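Local coordinates for protein sulfotransferase (Mycobacterium tuberculosis, PDB 2ZQ5) that probably transfers a sulfuryl group from the donor PAPS to an acceptor substrate, using a sulfotransferase fold related to the P-loop NTPases, at residues 159-164 and 272-277; 261-266 and 363-368; 288-293 and 378-383. All coordinates share one frame; numbering follows the deposited sequence.

In the fold
Reading from the N terminus, the loop 159-164 after helix 141-156 is the first partner met. Interaction 1 joins it to the end of helix 262-272 and the turn after it, closing a long loop that takes in strands 227-231 and 250-255, which flank the central strand 94-97. Interaction 2 starts at the front of that same helix, before interaction 1 has closed, so the two loops cross; it ends in the segment 363-368. Interaction 3 opens on the next helix, 282-304, and closes near the C terminus, crossing interaction 2 but following interaction 1 in series. The C-terminal tail lies with 363-368 on helix 262-272 and 378-383 on helix 282-304, Met262 and Met265 joining the two contacts.

Interaction 1 of 3, residues 159-164 and 272-277; sequences GYTGLH and TTEGWS
A type II beta turn from Thr273 to Trp276, closed by the hydrogen bond from Trp276 N to Thr273 O, takes the chain away from the C-terminal end of helix 262-272, and the loop 159-164 lies against this helix-to-turn junction. The backbones meet where Gly162 faces Thr272, and Gly162 C comes closest, 3.0 Å from Thr272 O. The CH-to-oxygen contact of Gly162 CA with Thr272 O, at 3.1 Å, is strongly bent (123° at the hydrogen). The better one runs the other way, Thr272 CA to Gly162 O at 3.3 Å and 152°. The backbone angles of Gly162 account for the glycine, since a CB would strike Thr161 O. A backbone hydrogen bond between Gly162 and His271 adds to the grip.

Apolar contact follows. Leu163 crosses the Trp276 indole at about a right angle and meets its edge rather than its face, Leu163 CD2 standing 3.6 Å from Trp276 CH2. Helix 55-81 also touches both residues, through Met60. One face of the indole is approached instead by Thr272 O, offset toward the rim. In a second apolar contact the Thr272 methyl CG2, anti to the backbone N, meets the His164 imidazole obliquely, 3.6 Å from His164 CE1. Thr272 OG1 is turned to Leu268 O within its own helix, while the buried His164 ND1 has no partner in the model.

A tight polar-to-methyl contact completes the set: the extended Glu274 side chain carries OE1 to 3.1 Å from Thr161 CG2.

Interaction 2 of 3, residues 261-266 and 363-368; sequences IMASMC and HSYSLA
Tyr365 places CG between its backbone N and carbonyl carbon (chi1 53°), the crowded choice, and this swings the phenol across the first turn of helix 262-272. Leu367 adopts another arrangement: CG is anti to the carbonyl carbon (chi1 -75°), and chi2 of 170° sends CD1 out anti to CA and leaves the other branch, CD2, turned to the helix start. Between them sits Ala263, whose CB points toward the loop and whose CA is the nearest on the helix to that of Leu367.

The small alanine methyl is the centre of the contact. Tyr365 meets it with a ring edge, CD1 lying 3.7 Å from Ala263 CB, close to the ring plane. From the other side Leu367 CD2 comes within 3.9 Å of Ala263 CB and settles 3.6 Å from Ala263 N. Leu367 CD2 also touches Met262, 3.9 Å from its CB, the two side chains crossing at about a right angle; the bent thioether of Met262 then turns away toward helix 282-304. Farther along the phenol, Tyr365 OH rests 3.5 Å from Ser264 CB. The contact across the segments is thus one of packing. The CB of Ser366 points away, but Ser366 C meets Ala263 CB at 3.9 Å; Ser366 N is hydrogen-bonded to Asp369 OD2, and Leu367 also packs on Val374 and Val377 of helix 374-380.

This exposed loop follows the unmodelled residues 350-362 and lies over the N-terminal turn of the helix after strand 250-255. In sulfotransferases an arginine and a serine eight residues apart in this region commonly bind the 3'-phosphate of PAPS. The spacing of Arg256 and Ser264 is consistent with that motif of the sulfotransferase fold.

Interaction 3 of 3, residues 288-293 and 378-383; sequences DAMDTW and KERFAG
A Met-aromatic contact joins helix 282-304 of the sulfotransferase fold to the C-terminal end of helix 374-380, where Phe381 is the first residue to leave helical geometry. Met290 SD lies at the edge of the Phe381 ring, 5.2 Å from the ring centroid and 87° off the ring normal. The bent thioether carries its terminal methyl onward to Arg380, so that Met290 CE stands 3.6 Å from Arg380 CB. On the other side of CZ along the same rim, Phe381 CE1 reaches 3.6 Å from the backbone carbon Trp293 C, wedging the phenyl against the helix backbone; Met262 of helix 262-272 packs on the same ring.

Beside the ring, Arg380, with CG anti to its backbone N (chi1 -168°) and a bend at chi2, lays its guanidinium along the helix surface. Met290 O sits over the centre of one face, 3.9 Å above the plane, a placement that would favour the positive charge electrostatically. Asp291 runs alongside, pointing the same way, but its OD2 is in a salt bridge with Arg295 and OD1 has a hydrogen bond close by in the chain. Its pairing with Arg380 is secondary, a long salt bridge, Asp291 OD1 to Arg380 NH2 at 3.7 Å, the planes 32° apart.

Interaction 1 of 3, residues 159-164 and 272-277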
ATOM      1  N   GLY A 159      15.660 -13.177   1.347  1.00 41.70           N
ATOM      2  CA  GLY A 159      14.297 -13.118   1.851  1.00 42.15           C
ATOM      3  C   GLY A 159      14.055 -13.908   3.125  1.00 42.45           C
ATOM      4  O   GLY A 159      14.969 -14.523   3.676  1.00 42.42           O
ATOM      5  N   TYR A 160      12.812 -13.883   3.599  1.00 42.62           N
ATOM      6  CA  TYR A 160      12.422 -14.604   4.808  1.00 42.64           C
ATOM      7  C   TYR A 160      13.055 -14.085   6.094  1.00 42.57           C
ATOM      8  O   TYR A 160      14.177 -13.577   6.091  1.00 42.72           O
ATOM      9  CB  TYR A 160      12.731 -16.094   4.650  1.00 42.45           C
ATOM     10  CG  TYR A 160      11.614 -16.861   3.989  1.00 42.53           C
ATOM     11  CD1 TYR A 160      11.101 -16.461   2.756  1.00 42.48           C
ATOM     12  CD2 TYR A 160      11.046 -17.968   4.614  1.00 42.51           C
ATOM     13  CE1 TYR A 160      10.046 -17.145   2.162  1.00 42.98           C
ATOM     14  CE2 TYR A 160       9.991 -18.660   4.029  1.00 43.29           C
ATOM     15  CZ  TYR A 160       9.497 -18.243   2.804  1.00 43.18           C
ATOM     16  OH  TYR A 160       8.448 -18.923   2.227  1.00 44.09           O
ATOM     17  N   THR A 161      12.318 -14.225   7.193  1.00 42.33           N
ATOM     18  CA  THR A 161      12.773 -13.781   8.508  1.00 42.19           C
ATOM     19  C   THR A 161      13.095 -12.289   8.511  1.00 42.23           C
ATOM     20  O   THR A 161      14.259 -11.895   8.419  1.00 42.61           O
ATOM     21  CB  THR A 161      14.026 -14.562   8.965  1.00 41.90           C
ATOM     22  OG1 THR A 161      13.752 -15.968   8.932  1.00 42.57           O
ATOM     23  CG2 THR A 161      14.413 -14.165  10.386  1.00 42.18           C
ATOM     24  N   GLY A 162      12.056 -11.465   8.616  1.00 42.28           N
ATOM     25  CA  GLY A 162      12.253 -10.027   8.638  1.00 42.56           C
ATOM     26  C   GLY A 162      11.621  -9.301   7.471  1.00 42.51           C
ATOM     27  O   GLY A 162      10.775  -9.851   6.763  1.00 42.98           O
ATOM     28  N   LEU A 163      12.031  -8.052   7.272  1.00 42.24           N
ATOM     29  CA  LEU A 163      11.511  -7.245   6.179  1.00 41.70           C
ATOM     30  C   LEU A 163      11.640  -7.950   4.841  1.00 41.93           C
ATOM     31  O   LEU A 163      12.068  -9.102   4.758  1.00 42.79           O
ATOM     32  CB  LEU A 163      12.249  -5.909   6.104  1.00 40.82           C
ATOM     33  CG  LEU A 163      11.731  -4.757   6.960  1.00 39.97           C
ATOM     34  CD1 LEU A 163      12.629  -3.553   6.742  1.00 38.80           C
ATOM     35  CD2 LEU A 163      10.290  -4.429   6.581  1.00 39.71           C
ATOM     36  N   HIS A 164      11.269  -7.231   3.791  1.00 41.73           N
ATOM     37  CA  HIS A 164      11.323  -7.745   2.436  1.00 41.36           C
ATOM     38  C   HIS A 164      11.265  -6.546   1.500  1.00 41.39           C
ATOM     39  O   HIS A 164      10.356  -5.716   1.592  1.00 41.84           O
ATOM     40  CB  HIS A 164      10.140  -8.680   2.186  1.00 41.17           C
ATOM     41  CG  HIS A 164       8.820  -8.094   2.577  1.00 41.82           C
ATOM     42  ND1 HIS A 164       8.548  -7.668   3.859  1.00 41.72           N
ATOM     43  CD2 HIS A 164       7.703  -7.848   1.853  1.00 42.52           C
ATOM     44  CE1 HIS A 164       7.321  -7.182   3.908  1.00 42.98           C
ATOM     45  NE2 HIS A 164       6.785  -7.279   2.704  1.00 43.59           N
ATOM     46  N   THR A 272       7.492 -11.793   8.684  1.00 12.33           N
ATOM     47  CA  THR A 272       7.983 -10.462   8.355  1.00 11.29           C
ATOM     48  C   THR A 272       8.449  -9.711   9.595  1.00 11.62           C
ATOM     49  O   THR A 272       9.487  -9.045   9.577  1.00 12.96           O
ATOM     50  CB  THR A 272       6.890  -9.620   7.668  1.00 12.09           C
ATOM     51  OG1 THR A 272       6.520 -10.237   6.430  1.00 12.10           O
ATOM     52  CG2 THR A 272       7.393  -8.210   7.395  1.00 11.21           C
ATOM     53  N   THR A 273       7.685  -9.843  10.675  1.00  9.93           N
ATOM     54  CA  THR A 273       7.963  -9.139  11.926  1.00 10.20           C
ATOM     55  C   THR A 273       8.637  -9.960  13.020  1.00 10.92           C
ATOM     56  O   THR A 273       8.641  -9.556  14.182  1.00 11.46           O
ATOM     57  CB  THR A 273       6.660  -8.566  12.511  1.00  9.38           C
ATOM     58  OG1 THR A 273       5.800  -9.643  12.912  1.00 11.21           O
ATOM     59  CG2 THR A 273       5.942  -7.721  11.467  1.00 10.11           C
ATOM     60  N   GLU A 274       9.209 -11.102  12.654  1.00 13.24           N
ATOM     61  CA  GLU A 274       9.872 -11.963  13.624  1.00 14.19           C
ATOM     62  C   GLU A 274      10.939 -11.211  14.422  1.00 13.53           C
ATOM     63  O   GLU A 274      11.822 -10.569  13.853  1.00 13.93           O
ATOM     64  CB  GLU A 274      10.499 -13.162  12.908  1.00 18.28           C
ATOM     65  CG  GLU A 274      10.999 -14.251  13.838  1.00 23.92           C
ATOM     66  CD  GLU A 274      11.376 -15.515  13.092  1.00 27.53           C
ATOM     67  OE1 GLU A 274      12.323 -15.468  12.278  1.00 31.14           O
ATOM     68  OE2 GLU A 274      10.721 -16.556  13.314  1.00 31.12           O
ATOM     69  N   GLY A 275      10.839 -11.286  15.746  1.00 12.04           N
ATOM     70  CA  GLY A 275      11.803 -10.619  16.603  1.00 10.55           C
ATOM     71  C   GLY A 275      11.556  -9.145  16.871  1.00 10.52           C
ATOM     72  O   GLY A 275      12.318  -8.519  17.603  1.00 11.25           O
ATOM     73  N   TRP A 276      10.498  -8.581  16.298  1.00  8.78           N
ATOM     74  CA  TRP A 276      10.196  -7.163  16.495  1.00  8.62           C
ATOM     75  C   TRP A 276       9.326  -6.872  17.709  1.00  8.89           C
ATOM     76  O   TRP A 276       9.281  -5.740  18.191  1.00  7.90           O
ATOM     77  CB  TRP A 276       9.481  -6.590  15.268  1.00 10.35           C
ATOM     78  CG  TRP A 276      10.290  -6.546  14.017  1.00 11.73           C
ATOM     79  CD1 TRP A 276      11.570  -6.983  13.842  1.00 13.41           C
ATOM     80  CD2 TRP A 276       9.860  -6.039  12.749  1.00 12.77           C
ATOM     81  NE1 TRP A 276      11.967  -6.779  12.540  1.00 14.96           N
ATOM     82  CE2 TRP A 276      10.935  -6.201  11.848  1.00 12.22           C
ATOM     83  CE3 TRP A 276       8.669  -5.462  12.286  1.00 13.77           C
ATOM     84  CZ2 TRP A 276      10.856  -5.811  10.506  1.00 14.74           C
ATOM     85  CZ3 TRP A 276       8.589  -5.072  10.950  1.00 13.69           C
ATOM     86  CH2 TRP A 276       9.679  -5.249  10.078  1.00 14.38           C
ATOM     87  N   SER A 277       8.635  -7.895  18.203  1.00  8.24           N
ATOM     88  CA  SER A 277       7.724  -7.708  19.323  1.00  9.29           C
ATOM     89  C   SER A 277       7.454  -9.001  20.075  1.00  8.64           C
ATOM     90  O   SER A 277       7.519 -10.086  19.502  1.00 10.56           O
ATOM     91  CB  SER A 277       6.395  -7.148  18.791  1.00  9.07           C
ATOM     92  OG  SER A 277       5.358  -7.217  19.755  1.00  7.83           O
TER

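Interaction 2 of 3, residues 261-266 and 363-368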
ATOM      1  N   ILE A 261      -7.268 -18.456   3.471  1.00  7.59           N
ATOM      2  CA  ILE A 261      -6.033 -17.673   3.437  1.00  7.60           C
ATOM      3  C   ILE A 261      -5.632 -17.016   4.760  1.00  6.84           C
ATOM      4  O   ILE A 261      -4.511 -16.523   4.885  1.00  7.64           O
ATOM      5  CB  ILE A 261      -6.092 -16.556   2.356  1.00  6.89           C
ATOM      6  CG1 ILE A 261      -7.316 -15.660   2.582  1.00  7.74           C
ATOM      7  CG2 ILE A 261      -6.120 -17.174   0.964  1.00  8.60           C
ATOM      8  CD1 ILE A 261      -7.333 -14.422   1.701  1.00 10.67           C
ATOM      9  N   MET A 262      -6.528 -17.010   5.744  1.00  6.70           N
ATOM     10  CA  MET A 262      -6.229 -16.377   7.030  1.00  6.12           C
ATOM     11  C   MET A 262      -4.936 -16.888   7.668  1.00  7.05           C
ATOM     12  O   MET A 262      -4.126 -16.094   8.152  1.00  6.62           O
ATOM     13  CB  MET A 262      -7.403 -16.552   8.001  1.00  6.17           C
ATOM     14  CG  MET A 262      -7.211 -15.874   9.366  1.00  7.23           C
ATOM     15  SD  MET A 262      -6.763 -14.103   9.333  1.00  7.98           S
ATOM     16  CE  MET A 262      -8.302 -13.363   8.844  1.00  9.78           C
ATOM     17  N   ALA A 263      -4.723 -18.201   7.672  1.00  6.84           N
ATOM     18  CA  ALA A 263      -3.496 -18.728   8.267  1.00  7.37           C
ATOM     19  C   ALA A 263      -2.272 -18.204   7.519  1.00  7.90           C
ATOM     20  O   ALA A 263      -1.284 -17.802   8.135  1.00  8.08           O
ATOM     21  CB  ALA A 263      -3.509 -20.254   8.251  1.00  8.03           C
ATOM     22  N   SER A 264      -2.351 -18.200   6.191  1.00  8.09           N
ATOM     23  CA  SER A 264      -1.256 -17.727   5.349  1.00  8.60           C
ATOM     24  C   SER A 264      -0.979 -16.249   5.609  1.00  7.50           C
ATOM     25  O   SER A 264       0.176 -15.821   5.660  1.00  8.48           O
ATOM     26  CB  SER A 264      -1.605 -17.937   3.874  1.00 10.62           C
ATOM     27  OG  SER A 264      -0.567 -17.473   3.027  1.00 17.23           O
ATOM     28  N   MET A 265      -2.045 -15.474   5.774  1.00  7.71           N
ATOM     29  CA  MET A 265      -1.922 -14.046   6.041  1.00  8.40           C
ATOM     30  C   MET A 265      -1.193 -13.816   7.359  1.00  8.29           C
ATOM     31  O   MET A 265      -0.309 -12.960   7.455  1.00  9.58           O
ATOM     32  CB  MET A 265      -3.310 -13.405   6.100  1.00  9.83           C
ATOM     33  CG  MET A 265      -4.058 -13.434   4.777  1.00 11.99           C
ATOM     34  SD  MET A 265      -5.806 -13.038   4.963  1.00 14.09           S
ATOM     35  CE  MET A 265      -5.702 -11.382   5.591  1.00 16.92           C
ATOM     36  N   CYS A 266      -1.563 -14.587   8.376  1.00  8.06           N
ATOM     37  CA  CYS A 266      -0.938 -14.461   9.684  1.00  8.26           C
ATOM     38  C   CYS A 266       0.516 -14.921   9.662  1.00  8.42           C
ATOM     39  O   CYS A 266       1.374 -14.314  10.301  1.00  9.42           O
ATOM     40  CB  CYS A 266      -1.726 -15.263  10.721  1.00  7.69           C
ATOM     41  SG  CYS A 266      -3.370 -14.593  11.085  1.00 10.00           S
ATOM     42  N   HIS A 363       8.560 -24.644   8.446  1.00 23.81           N
ATOM     43  CA  HIS A 363       7.564 -25.708   8.397  1.00 21.13           C
ATOM     44  C   HIS A 363       6.168 -25.190   8.058  1.00 19.83           C
ATOM     45  O   HIS A 363       6.000 -24.045   7.635  1.00 20.90           O
ATOM     46  CB  HIS A 363       7.536 -26.458   9.729  1.00 21.76           C
ATOM     47  CG  HIS A 363       7.644 -25.564  10.924  1.00 25.97           C
ATOM     48  ND1 HIS A 363       8.785 -24.845  11.209  1.00 27.48           N
ATOM     49  CD2 HIS A 363       6.753 -25.257  11.895  1.00 28.30           C
ATOM     50  CE1 HIS A 363       8.592 -24.133  12.304  1.00 30.75           C
ATOM     51  NE2 HIS A 363       7.367 -24.364  12.742  1.00 31.34           N
ATOM     52  N   SER A 364       5.164 -26.037   8.254  1.00 15.84           N
ATOM     53  CA  SER A 364       3.790 -25.669   7.943  1.00 14.72           C
ATOM     54  C   SER A 364       3.149 -24.764   8.983  1.00 14.15           C
ATOM     55  O   SER A 364       3.663 -24.603  10.089  1.00 15.84           O
ATOM     56  CB  SER A 364       2.939 -26.927   7.772  1.00 16.71           C
ATOM     57  OG  SER A 364       3.468 -27.756   6.755  1.00 20.66           O
ATOM     58  N   TYR A 365       2.018 -24.175   8.611  1.00 12.17           N
ATOM     59  CA  TYR A 365       1.277 -23.292   9.499  1.00 11.98           C
ATOM     60  C   TYR A 365      -0.194 -23.688   9.481  1.00 11.52           C
ATOM     61  O   TYR A 365      -0.669 -24.302   8.521  1.00 12.59           O
ATOM     62  CB  TYR A 365       1.456 -21.826   9.068  1.00 12.30           C
ATOM     63  CG  TYR A 365       1.139 -21.552   7.613  1.00 13.57           C
ATOM     64  CD1 TYR A 365      -0.180 -21.481   7.167  1.00 13.59           C
ATOM     65  CD2 TYR A 365       2.161 -21.394   6.676  1.00 16.43           C
ATOM     66  CE1 TYR A 365      -0.478 -21.262   5.824  1.00 15.65           C
ATOM     67  CE2 TYR A 365       1.874 -21.175   5.328  1.00 17.12           C
ATOM     68  CZ  TYR A 365       0.553 -21.112   4.910  1.00 17.26           C
ATOM     69  OH  TYR A 365       0.258 -20.912   3.580  1.00 19.82           O
ATOM     70  N   SER A 366      -0.911 -23.345  10.546  1.00 11.05           N
ATOM     71  CA  SER A 366      -2.328 -23.679  10.657  1.00 10.22           C
ATOM     72  C   SER A 366      -3.074 -22.545  11.339  1.00  9.34           C
ATOM     73  O   SER A 366      -2.459 -21.649  11.917  1.00  9.74           O
ATOM     74  CB  SER A 366      -2.510 -24.948  11.492  1.00 10.55           C
ATOM     75  OG  SER A 366      -2.212 -24.693  12.856  1.00 14.14           O
ATOM     76  N   LEU A 367      -4.400 -22.586  11.269  1.00  9.20           N
ATOM     77  CA  LEU A 367      -5.211 -21.568  11.916  1.00  8.03           C
ATOM     78  C   LEU A 367      -5.022 -21.653  13.428  1.00  8.14           C
ATOM     79  O   LEU A 367      -5.040 -20.638  14.117  1.00  7.91           O
ATOM     80  CB  LEU A 367      -6.688 -21.757  11.560  1.00  8.12           C
ATOM     81  CG  LEU A 367      -7.082 -21.336  10.144  1.00  7.42           C
ATOM     82  CD1 LEU A 367      -8.497 -21.794   9.836  1.00  9.74           C
ATOM     83  CD2 LEU A 367      -6.977 -19.826  10.023  1.00  8.05           C
ATOM     84  N   ALA A 368      -4.829 -22.866  13.938  1.00  9.14           N
ATOM     85  CA  ALA A 368      -4.636 -23.064  15.370  1.00  9.52           C
ATOM     86  C   ALA A 368      -3.405 -22.319  15.881  1.00  9.26           C
ATOM     87  O   ALA A 368      -3.377 -21.864  17.028  1.00  9.92           O
ATOM     88  CB  ALA A 368      -4.516 -24.554  15.681  1.00  9.34           C
TER

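Interaction 3 of 3, residues 288-293 and 378-383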
ATOM      1  N   ASP A 288      -5.877  -9.752  15.745  1.00  7.06           N
ATOM      2  CA  ASP A 288      -5.754  -8.468  15.065  1.00  6.65           C
ATOM      3  C   ASP A 288      -6.122  -8.562  13.581  1.00  6.41           C
ATOM      4  O   ASP A 288      -6.786  -7.672  13.049  1.00  6.21           O
ATOM      5  CB  ASP A 288      -4.332  -7.912  15.230  1.00  7.32           C
ATOM      6  CG  ASP A 288      -4.022  -7.503  16.664  1.00  9.68           C
ATOM      7  OD1 ASP A 288      -4.927  -7.583  17.523  1.00  9.05           O
ATOM      8  OD2 ASP A 288      -2.873  -7.091  16.933  1.00  9.21           O
ATOM      9  N   ALA A 289      -5.707  -9.642  12.920  1.00  5.75           N
ATOM     10  CA  ALA A 289      -6.008  -9.817  11.497  1.00  6.28           C
ATOM     11  C   ALA A 289      -7.500 -10.028  11.273  1.00  6.36           C
ATOM     12  O   ALA A 289      -8.073  -9.518  10.309  1.00  7.18           O
ATOM     13  CB  ALA A 289      -5.221 -11.000  10.929  1.00  7.69           C
ATOM     14  N   MET A 290      -8.132 -10.788  12.162  1.00  6.33           N
ATOM     15  CA  MET A 290      -9.562 -11.031  12.044  1.00  5.87           C
ATOM     16  C   MET A 290     -10.307  -9.703  12.114  1.00  6.42           C
ATOM     17  O   MET A 290     -11.251  -9.471  11.360  1.00  7.11           O
ATOM     18  CB  MET A 290     -10.036 -11.954  13.170  1.00  7.73           C
ATOM     19  CG  MET A 290      -9.619 -13.410  13.011  1.00  8.69           C
ATOM     20  SD  MET A 290     -10.706 -14.351  11.913  1.00  8.90           S
ATOM     21  CE  MET A 290     -12.036 -14.749  13.049  1.00 11.10           C
ATOM     22  N   ASP A 291      -9.875  -8.829  13.015  1.00  6.68           N
ATOM     23  CA  ASP A 291     -10.515  -7.531  13.173  1.00  7.94           C
ATOM     24  C   ASP A 291     -10.252  -6.613  11.984  1.00  6.42           C
ATOM     25  O   ASP A 291     -11.186  -6.086  11.375  1.00  6.84           O
ATOM     26  CB  ASP A 291     -10.026  -6.847  14.451  1.00  7.73           C
ATOM     27  CG  ASP A 291     -10.539  -5.425  14.577  1.00 12.53           C
ATOM     28  OD1 ASP A 291     -11.770  -5.226  14.507  1.00 17.02           O
ATOM     29  OD2 ASP A 291      -9.711  -4.507  14.745  1.00 15.15           O
ATOM     30  N   THR A 292      -8.979  -6.426  11.654  1.00  6.26           N
ATOM     31  CA  THR A 292      -8.597  -5.556  10.550  1.00  5.83           C
ATOM     32  C   THR A 292      -9.277  -5.857   9.225  1.00  5.09           C
ATOM     33  O   THR A 292      -9.905  -4.982   8.627  1.00  5.74           O
ATOM     34  CB  THR A 292      -7.074  -5.597  10.313  1.00  5.99           C
ATOM     35  OG1 THR A 292      -6.405  -5.084  11.468  1.00  6.65           O
ATOM     36  CG2 THR A 292      -6.688  -4.764   9.094  1.00  6.74           C
ATOM     37  N   TRP A 293      -9.161  -7.096   8.763  1.00  5.51           N
ATOM     38  CA  TRP A 293      -9.726  -7.447   7.471  1.00  4.87           C
ATOM     39  C   TRP A 293     -11.233  -7.616   7.402  1.00  4.61           C
ATOM     40  O   TRP A 293     -11.819  -7.446   6.330  1.00  5.84           O
ATOM     41  CB  TRP A 293      -8.976  -8.659   6.915  1.00  6.03           C
ATOM     42  CG  TRP A 293      -7.507  -8.349   6.853  1.00  7.01           C
ATOM     43  CD1 TRP A 293      -6.512  -8.941   7.573  1.00  7.50           C
ATOM     44  CD2 TRP A 293      -6.898  -7.247   6.163  1.00  9.23           C
ATOM     45  NE1 TRP A 293      -5.325  -8.270   7.389  1.00  8.88           N
ATOM     46  CE2 TRP A 293      -5.534  -7.225   6.528  1.00  8.94           C
ATOM     47  CE3 TRP A 293      -7.378  -6.269   5.279  1.00 11.14           C
ATOM     48  CZ2 TRP A 293      -4.642  -6.264   6.041  1.00 10.60           C
ATOM     49  CZ3 TRP A 293      -6.491  -5.312   4.793  1.00 12.51           C
ATOM     50  CH2 TRP A 293      -5.138  -5.318   5.177  1.00 10.82           C
ATOM     51  N   LYS A 378     -14.998 -18.362   9.121  1.00  9.12           N
ATOM     52  CA  LYS A 378     -16.191 -18.343   8.279  1.00  8.59           C
ATOM     53  C   LYS A 378     -17.278 -17.476   8.906  1.00  7.91           C
ATOM     54  O   LYS A 378     -18.030 -16.802   8.200  1.00  9.40           O
ATOM     55  CB  LYS A 378     -16.721 -19.762   8.051  1.00  9.74           C
ATOM     56  CG  LYS A 378     -15.854 -20.589   7.112  1.00 11.48           C
ATOM     57  CD  LYS A 378     -16.464 -21.959   6.831  1.00 14.81           C
ATOM     58  CE  LYS A 378     -16.489 -22.825   8.080  1.00 16.34           C
ATOM     59  NZ  LYS A 378     -17.035 -24.186   7.806  1.00 20.67           N
ATOM     60  N   GLU A 379     -17.352 -17.495  10.234  1.00  8.31           N
ATOM     61  CA  GLU A 379     -18.334 -16.698  10.965  1.00  7.85           C
ATOM     62  C   GLU A 379     -18.032 -15.198  10.866  1.00  8.19           C
ATOM     63  O   GLU A 379     -18.906 -14.405  10.515  1.00  8.69           O
ATOM     64  CB  GLU A 379     -18.350 -17.128  12.438  1.00  9.90           C
ATOM     65  CG  GLU A 379     -19.061 -16.164  13.387  1.00 11.53           C
ATOM     66  CD  GLU A 379     -20.574 -16.284  13.362  1.00 14.64           C
ATOM     67  OE1 GLU A 379     -21.125 -16.982  12.484  1.00 14.13           O
ATOM     68  OE2 GLU A 379     -21.223 -15.666  14.233  1.00 17.70           O
ATOM     69  N   ARG A 380     -16.794 -14.816  11.171  1.00  8.33           N
ATOM     70  CA  ARG A 380     -16.396 -13.411  11.135  1.00  8.58           C
ATOM     71  C   ARG A 380     -16.517 -12.815   9.735  1.00  8.63           C
ATOM     72  O   ARG A 380     -16.851 -11.641   9.577  1.00  8.06           O
ATOM     73  CB  ARG A 380     -14.952 -13.265  11.636  1.00  9.07           C
ATOM     74  CG  ARG A 380     -14.519 -11.824  11.919  1.00 11.75           C
ATOM     75  CD  ARG A 380     -15.351 -11.219  13.044  1.00 17.59           C
ATOM     76  NE  ARG A 380     -14.886  -9.900  13.463  1.00 21.58           N
ATOM     77  CZ  ARG A 380     -13.838  -9.684  14.253  1.00 23.03           C
ATOM     78  NH1 ARG A 380     -13.131 -10.703  14.722  1.00 23.48           N
ATOM     79  NH2 ARG A 380     -13.501  -8.444  14.579  1.00 24.73           N
ATOM     80  N   PHE A 381     -16.257 -13.634   8.721  1.00  7.99           N
ATOM     81  CA  PHE A 381     -16.321 -13.166   7.345  1.00  7.34           C
ATOM     82  C   PHE A 381     -17.574 -13.561   6.575  1.00  7.46           C
ATOM     83  O   PHE A 381     -17.585 -13.546   5.345  1.00  8.92           O
ATOM     84  CB  PHE A 381     -15.056 -13.616   6.609  1.00  6.93           C
ATOM     85  CG  PHE A 381     -13.817 -12.908   7.082  1.00  7.47           C
ATOM     86  CD1 PHE A 381     -13.401 -11.733   6.467  1.00  7.71           C
ATOM     87  CD2 PHE A 381     -13.116 -13.367   8.195  1.00  8.74           C
ATOM     88  CE1 PHE A 381     -12.309 -11.018   6.955  1.00  7.57           C
ATOM     89  CE2 PHE A 381     -12.021 -12.661   8.696  1.00  7.24           C
ATOM     90  CZ  PHE A 381     -11.617 -11.481   8.074  1.00  7.21           C
ATOM     91  N   ALA A 382     -18.636 -13.895   7.300  1.00  8.68           N
ATOM     92  CA  ALA A 382     -19.892 -14.268   6.660  1.00  9.30           C
ATOM     93  C   ALA A 382     -20.356 -13.125   5.754  1.00 10.31           C
ATOM     94  O   ALA A 382     -20.465 -11.980   6.198  1.00 11.54           O
ATOM     95  CB  ALA A 382     -20.948 -14.564   7.722  1.00 10.40           C
ATOM     96  N   GLY A 383     -20.611 -13.439   4.486  1.00 11.74           N
ATOM     97  CA  GLY A 383     -21.063 -12.437   3.535  1.00 12.75           C
ATOM     98  C   GLY A 383     -19.992 -11.494   3.014  1.00 13.54           C
ATOM     99  O   GLY A 383     -20.292 -10.580   2.245  1.00 14.85           O
TER